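PDB 7M0O: 3-phosphoshikimate 1-carboxyvinyltransferase, which probably transfers the enolpyruvyl group of phosphoenolpyruvate to the 5-hydroxyl of shikimate-3-phosphate, the sixth step of chorismate biosynthesis. Local coordinates for residues R105-R117 and R124-V136. Sequence-based numbering, arbitrary orientation. Where two conformers were deposited one is given.
With K (potassium ion), chain C.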
loop_
_atom_site.group_PDB
_atom_site.type_symbol
_atom_site.label_atom_id
_atom_site.label_comp_id
_atom_site.label_asym_id
_atom_site.label_seq_id
_atom_site.Cartn_x
_atom_site.Cartn_y
_atom_site.Cartn_z
ATOM N N ARG A 105 0.465 -21.789 0.706
ATOM C CA ARG A 105 1.138 -22.583 1.733
ATOM C C ARG A 105 2.645 -22.397 1.671
ATOM O O ARG A 105 3.324 -22.499 2.693
ATOM C CB ARG A 105 0.795 -24.074 1.597
ATOM C CG ARG A 105 -0.638 -24.481 1.969
ATOM C CD ARG A 105 -0.822 -25.987 1.835
ATOM N NE ARG A 105 -2.210 -26.412 1.980
ATOM C CZ ARG A 105 -2.882 -27.117 1.072
ATOM N NH1 ARG A 105 -2.287 -27.482 -0.051
ATOM N NH2 ARG A 105 -4.148 -27.455 1.302
ATOM N N ARG A 106 3.185 -22.113 0.487
ATOM C CA ARG A 106 4.624 -21.980 0.337
ATOM C C ARG A 106 5.172 -20.680 0.922
ATOM O O ARG A 106 6.396 -20.520 0.972
ATOM C CB ARG A 106 4.983 -22.100 -1.147
ATOM C CG ARG A 106 4.667 -23.478 -1.741
ATOM C CD ARG A 106 5.287 -23.623 -3.142
ATOM N NE ARG A 106 4.396 -23.150 -4.203
ATOM C CZ ARG A 106 4.255 -23.744 -5.385
ATOM N NH1 ARG A 106 4.958 -24.839 -5.664
ATOM N NH2 ARG A 106 3.419 -23.241 -6.292
ATOM N N ARG A 107 4.308 -19.759 1.375
ATOM C CA ARG A 107 4.733 -18.484 1.937
ATOM C C ARG A 107 4.588 -18.526 3.456
ATOM O O ARG A 107 3.490 -18.271 3.977
ATOM C CB ARG A 107 3.919 -17.325 1.349
ATOM C CG ARG A 107 4.142 -17.115 -0.161
ATOM C CD ARG A 107 3.441 -15.863 -0.651
ATOM N NE ARG A 107 3.808 -14.704 0.156
ATOM C CZ ARG A 107 3.328 -13.480 -0.028
ATOM N NH1 ARG A 107 2.452 -13.246 -0.993
ATOM N NH2 ARG A 107 3.724 -12.489 0.760
ATOM N N PRO A 108 5.642 -18.823 4.209
ATOM C CA PRO A 108 5.492 -18.938 5.667
ATOM C C PRO A 108 5.330 -17.580 6.332
ATOM O O PRO A 108 5.489 -16.517 5.726
ATOM C CB PRO A 108 6.786 -19.625 6.110
ATOM C CG PRO A 108 7.785 -19.207 5.087
ATOM C CD PRO A 108 7.023 -19.109 3.775
ATOM N N LEU A 109 5.003 -17.643 7.620
ATOM C CA LEU A 109 4.797 -16.467 8.464
ATOM C C LEU A 109 5.446 -16.678 9.828
ATOM O O LEU A 109 4.893 -16.293 10.865
ATOM C CB LEU A 109 3.307 -16.158 8.613
ATOM C CG LEU A 109 2.446 -17.316 9.154
ATOM C CD1 LEU A 109 1.429 -16.811 10.172
ATOM C CD2 LEU A 109 1.720 -18.038 8.027
ATOM N N LEU A 110 6.643 -17.272 9.844
ATOM C CA LEU A 110 7.237 -17.702 11.110
ATOM C C LEU A 110 7.480 -16.575 12.117
ATOM O O LEU A 110 7.229 -16.801 13.314
ATOM C CB LEU A 110 8.543 -18.464 10.842
ATOM C CG LEU A 110 9.128 -19.131 12.095
ATOM C CD1 LEU A 110 8.102 -20.069 12.774
ATOM C CD2 LEU A 110 10.392 -19.877 11.726
ATOM N N PRO A 111 7.951 -15.382 11.741
ATOM C CA PRO A 111 8.091 -14.334 12.772
ATOM C C PRO A 111 6.795 -14.049 13.508
ATOM O O PRO A 111 6.814 -13.818 14.727
ATOM C CB PRO A 111 8.571 -13.116 11.971
ATOM C CG PRO A 111 9.280 -13.711 10.793
ATOM C CD PRO A 111 8.507 -14.945 10.441
ATOM N N LEU A 112 5.667 -14.068 12.798
ATOM C CA LEU A 112 4.382 -13.810 13.439
ATOM C C LEU A 112 3.957 -14.985 14.313
ATOM O O LEU A 112 3.498 -14.790 15.446
ATOM C CB LEU A 112 3.321 -13.528 12.381
ATOM C CG LEU A 112 1.920 -13.293 12.936
ATOM C CD1 LEU A 112 1.893 -12.132 13.936
ATOM C CD2 LEU A 112 0.981 -13.043 11.761
ATOM N N SER A 113 4.101 -16.213 13.813
ATOM C CA SER A 113 3.642 -17.345 14.617
ATOM C C SER A 113 4.569 -17.595 15.801
ATOM O O SER A 113 4.117 -18.100 16.838
ATOM C CB SER A 113 3.496 -18.594 13.749
ATOM O OG SER A 113 4.758 -19.162 13.467
ATOM N N ARG A 114 5.854 -17.250 15.671
ATOM C CA ARG A 114 6.755 -17.347 16.815
ATOM C C ARG A 114 6.388 -16.327 17.884
ATOM O O ARG A 114 6.412 -16.637 19.081
ATOM C CB ARG A 114 8.202 -17.164 16.354
ATOM C CG ARG A 114 9.229 -17.047 17.471
ATOM C CD ARG A 114 10.090 -15.818 17.244
ATOM N NE ARG A 114 9.241 -14.646 17.059
ATOM C CZ ARG A 114 9.476 -13.662 16.199
ATOM N NH1 ARG A 114 10.549 -13.672 15.426
ATOM N NH2 ARG A 114 8.628 -12.662 16.131
ATOM N N ALA A 115 6.033 -15.109 17.465
ATOM C CA ALA A 115 5.634 -14.074 18.412
ATOM C C ALA A 115 4.328 -14.431 19.111
ATOM O O ALA A 115 4.191 -14.194 20.313
ATOM C CB ALA A 115 5.520 -12.729 17.684
ATOM N N LEU A 116 3.361 -15.016 18.384
ATOM C CA LEU A 116 2.090 -15.390 19.010
ATOM C C LEU A 116 2.302 -16.481 20.056
ATOM O O LEU A 116 1.656 -16.471 21.114
ATOM C CB LEU A 116 1.090 -15.866 17.958
ATOM C CG LEU A 116 0.511 -14.763 17.061
ATOM C CD1 LEU A 116 -0.331 -15.367 15.896
ATOM C CD2 LEU A 116 -0.337 -13.782 17.860
ATOM N N ARG A 117 3.169 -17.447 19.752
ATOM C CA ARG A 117 3.469 -18.508 20.710
ATOM C C ARG A 117 4.311 -18.001 21.881
ATOM O O ARG A 117 4.106 -18.433 23.027
ATOM C CB ARG A 117 4.134 -19.669 19.984
ATOM C CG ARG A 117 3.127 -20.427 19.085
ATOM C CD ARG A 117 3.827 -21.521 18.301
ATOM N NE ARG A 117 4.677 -20.977 17.242
ATOM C CZ ARG A 117 5.456 -21.718 16.459
ATOM N NH1 ARG A 117 5.472 -23.038 16.609
ATOM N NH2 ARG A 117 6.199 -21.148 15.506
ATOM N N ARG A 124 -0.316 -24.373 16.405
ATOM C CA ARG A 124 0.411 -25.539 15.941
ATOM C C ARG A 124 0.441 -25.546 14.421
ATOM O O ARG A 124 -0.605 -25.447 13.772
ATOM C CB ARG A 124 -0.227 -26.830 16.475
ATOM C CG ARG A 124 -0.291 -26.861 17.987
ATOM C CD ARG A 124 -0.958 -28.114 18.519
ATOM N NE ARG A 124 -1.540 -27.893 19.843
ATOM C CZ ARG A 124 -2.257 -28.806 20.490
ATOM N NH1 ARG A 124 -2.469 -29.996 19.934
ATOM N NH2 ARG A 124 -2.768 -28.536 21.683
ATOM N N HIS A 125 1.642 -25.636 13.866
ATOM C CA HIS A 125 1.810 -25.850 12.437
ATOM C C HIS A 125 1.655 -27.340 12.145
ATOM O O HIS A 125 2.355 -28.170 12.741
ATOM C CB HIS A 125 3.173 -25.340 11.986
ATOM C CG HIS A 125 3.327 -23.856 12.111
ATOM N ND1 HIS A 125 2.851 -22.978 11.157
ATOM C CD2 HIS A 125 3.888 -23.092 13.080
ATOM C CE1 HIS A 125 3.126 -21.740 11.529
ATOM N NE2 HIS A 125 3.768 -21.781 12.685
ATOM N N GLU A 126 0.719 -27.677 11.248
ATOM C CA GLU A 126 0.448 -29.083 10.959
ATOM C C GLU A 126 1.472 -29.709 10.022
ATOM O O GLU A 126 1.597 -30.943 10.014
ATOM C CB GLU A 126 -0.952 -29.250 10.365
ATOM C CG GLU A 126 -2.075 -28.601 11.194
ATOM C CD GLU A 126 -2.365 -29.345 12.476
ATOM O OE1 GLU A 126 -1.904 -30.495 12.614
ATOM O OE2 GLU A 126 -3.068 -28.785 13.346
ATOM N N GLU A 127 2.181 -28.894 9.222
ATOM C CA GLU A 127 3.219 -29.380 8.314
ATOM C C GLU A 127 4.531 -28.729 8.756
ATOM O O GLU A 127 4.933 -28.920 9.909
ATOM C CB GLU A 127 2.806 -29.172 6.850
ATOM C CG GLU A 127 1.580 -30.023 6.472
ATOM C CD GLU A 127 0.946 -29.669 5.108
ATOM O OE1 GLU A 127 1.638 -29.123 4.221
ATOM O OE2 GLU A 127 -0.258 -29.957 4.928
ATOM N N ALA A 128 5.216 -27.976 7.902
ATOM C CA ALA A 128 6.487 -27.382 8.304
ATOM C C ALA A 128 6.262 -26.178 9.214
ATOM O O ALA A 128 5.238 -25.499 9.125
ATOM C CB ALA A 128 7.305 -26.949 7.083
ATOM N N GLU A 129 7.237 -25.912 10.093
ATOM C CA GLU A 129 7.171 -24.739 10.962
ATOM C C GLU A 129 7.050 -23.466 10.137
ATOM O O GLU A 129 7.811 -23.253 9.188
ATOM C CB GLU A 129 8.414 -24.637 11.847
ATOM C CG GLU A 129 8.390 -25.523 13.050
ATOM C CD GLU A 129 7.266 -25.197 14.008
ATOM O OE1 GLU A 129 7.452 -24.326 14.890
ATOM O OE2 GLU A 129 6.207 -25.844 13.881
ATOM N N GLY A 130 6.104 -22.607 10.514
ATOM C CA GLY A 130 5.911 -21.326 9.869
ATOM C C GLY A 130 4.822 -21.295 8.815
ATOM O O GLY A 130 4.371 -20.200 8.447
ATOM N N HIS A 131 4.383 -22.455 8.327
ATOM C CA HIS A 131 3.497 -22.536 7.170
ATOM C C HIS A 131 2.067 -22.890 7.574
ATOM O O HIS A 131 1.831 -23.562 8.580
ATOM C CB HIS A 131 3.999 -23.602 6.182
ATOM C CG HIS A 131 5.350 -23.316 5.612
ATOM N ND1 HIS A 131 5.534 -22.964 4.295
ATOM C CD2 HIS A 131 6.585 -23.339 6.172
ATOM C CE1 HIS A 131 6.820 -22.764 4.068
ATOM N NE2 HIS A 131 7.483 -22.998 5.187
ATOM N N HIS A 132 1.111 -22.432 6.770
ATOM C CA HIS A 132 -0.193 -23.080 6.707
ATOM C C HIS A 132 -0.048 -24.492 6.123
ATOM O O HIS A 132 0.822 -24.740 5.287
ATOM C CB HIS A 132 -1.154 -22.259 5.845
ATOM C CG HIS A 132 -1.628 -21.007 6.515
ATOM N ND1 HIS A 132 -2.676 -21.003 7.411
ATOM C CD2 HIS A 132 -1.176 -19.730 6.458
ATOM C CE1 HIS A 132 -2.859 -19.773 7.864
ATOM N NE2 HIS A 132 -1.962 -18.983 7.303
ATOM N N PRO A 133 -0.900 -25.441 6.538
ATOM C CA PRO A 133 -2.014 -25.292 7.481
ATOM C C PRO A 133 -1.538 -25.150 8.929
ATOM O O PRO A 133 -0.480 -25.659 9.306
ATOM C CB PRO A 133 -2.819 -26.588 7.275
ATOM C CG PRO A 133 -1.829 -27.563 6.752
ATOM C CD PRO A 133 -0.880 -26.774 5.908
ATOM N N LEU A 134 -2.319 -24.429 9.727
ATOM C CA LEU A 134 -2.011 -24.275 11.142
ATOM C C LEU A 134 -3.306 -24.182 11.926
ATOM O O LEU A 134 -4.347 -23.766 11.401
ATOM C CB LEU A 134 -1.138 -23.046 11.397
ATOM C CG LEU A 134 -1.681 -21.707 10.899
ATOM C CD1 LEU A 134 -2.512 -21.031 12.006
ATOM C CD2 LEU A 134 -0.548 -20.806 10.461
ATOM N N THR A 135 -3.229 -24.538 13.199
ATOM C CA THR A 135 -4.409 -24.628 14.046
ATOM C C THR A 135 -4.205 -23.767 15.286
ATOM O O THR A 135 -3.185 -23.902 15.965
ATOM C CB THR A 135 -4.667 -26.091 14.412
ATOM O OG1 THR A 135 -4.934 -26.823 13.206
ATOM C CG2 THR A 135 -5.859 -26.225 15.362
ATOM N N VAL A 136 -5.165 -22.882 15.568
ATOM C CA VAL A 136 -5.146 -22.037 16.763
ATOM C C VAL A 136 -6.231 -22.495 17.727
ATOM O O VAL A 136 -7.430 -22.373 17.434
ATOM C CB VAL A 136 -5.348 -20.551 16.432
ATOM C CG1 VAL A 136 -5.263 -19.709 17.727
ATOM C CG2 VAL A 136 -4.358 -20.066 15.373
HETATM K K K C . 5.108 -18.369 25.839
HETATM O O HOH W 1 2.012 -20.659 4.690
#
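A mixed polar and apolar contact sets Pro108 and Leu109, in the loop leading into helix 110-118, against Gly130 and His131 in the connection between antiparallel strands 122-125 and 134-139. His131 ND1 donates to Arg105 O (2.8 Å) in the carbonyl plane, while Pro108 CB sits over the centre of the same ring, a CH-pi contact 3.6 Å from its centroid. Next along the chain, Leu109 N, at the N-cap, donates to Gly130 O (2.8 Å). Gly130 belongs to the type II turn 128-131; its backbone angles call for glycine, and it lies close against Pro108 and Leu110. The hairpin closes one edge of a four-stranded mixed sheet in this EPSP synthase-family protein, its inner strand pairing with strand 95-99. Farther along the helix, Ser113 OG and His125 NE2 share a hydrogen bond of 2.9 Å at the ring edge, and ND1 of that imidazole donates to His131 O, which fixes the ring's rotation. A bend at chi3 (-72°) lets Arg117 NE bind Ser113 O while NH1 meets the syn lone pair of Glu129 OE1 at 2.9 Å in a salt bridge. A methionine in place of Arg117 would probably leave the Glu129 carboxylate without this charged mate and free to swing. The backbone O of Arg117, with that of Asp118, binds a potassium ion.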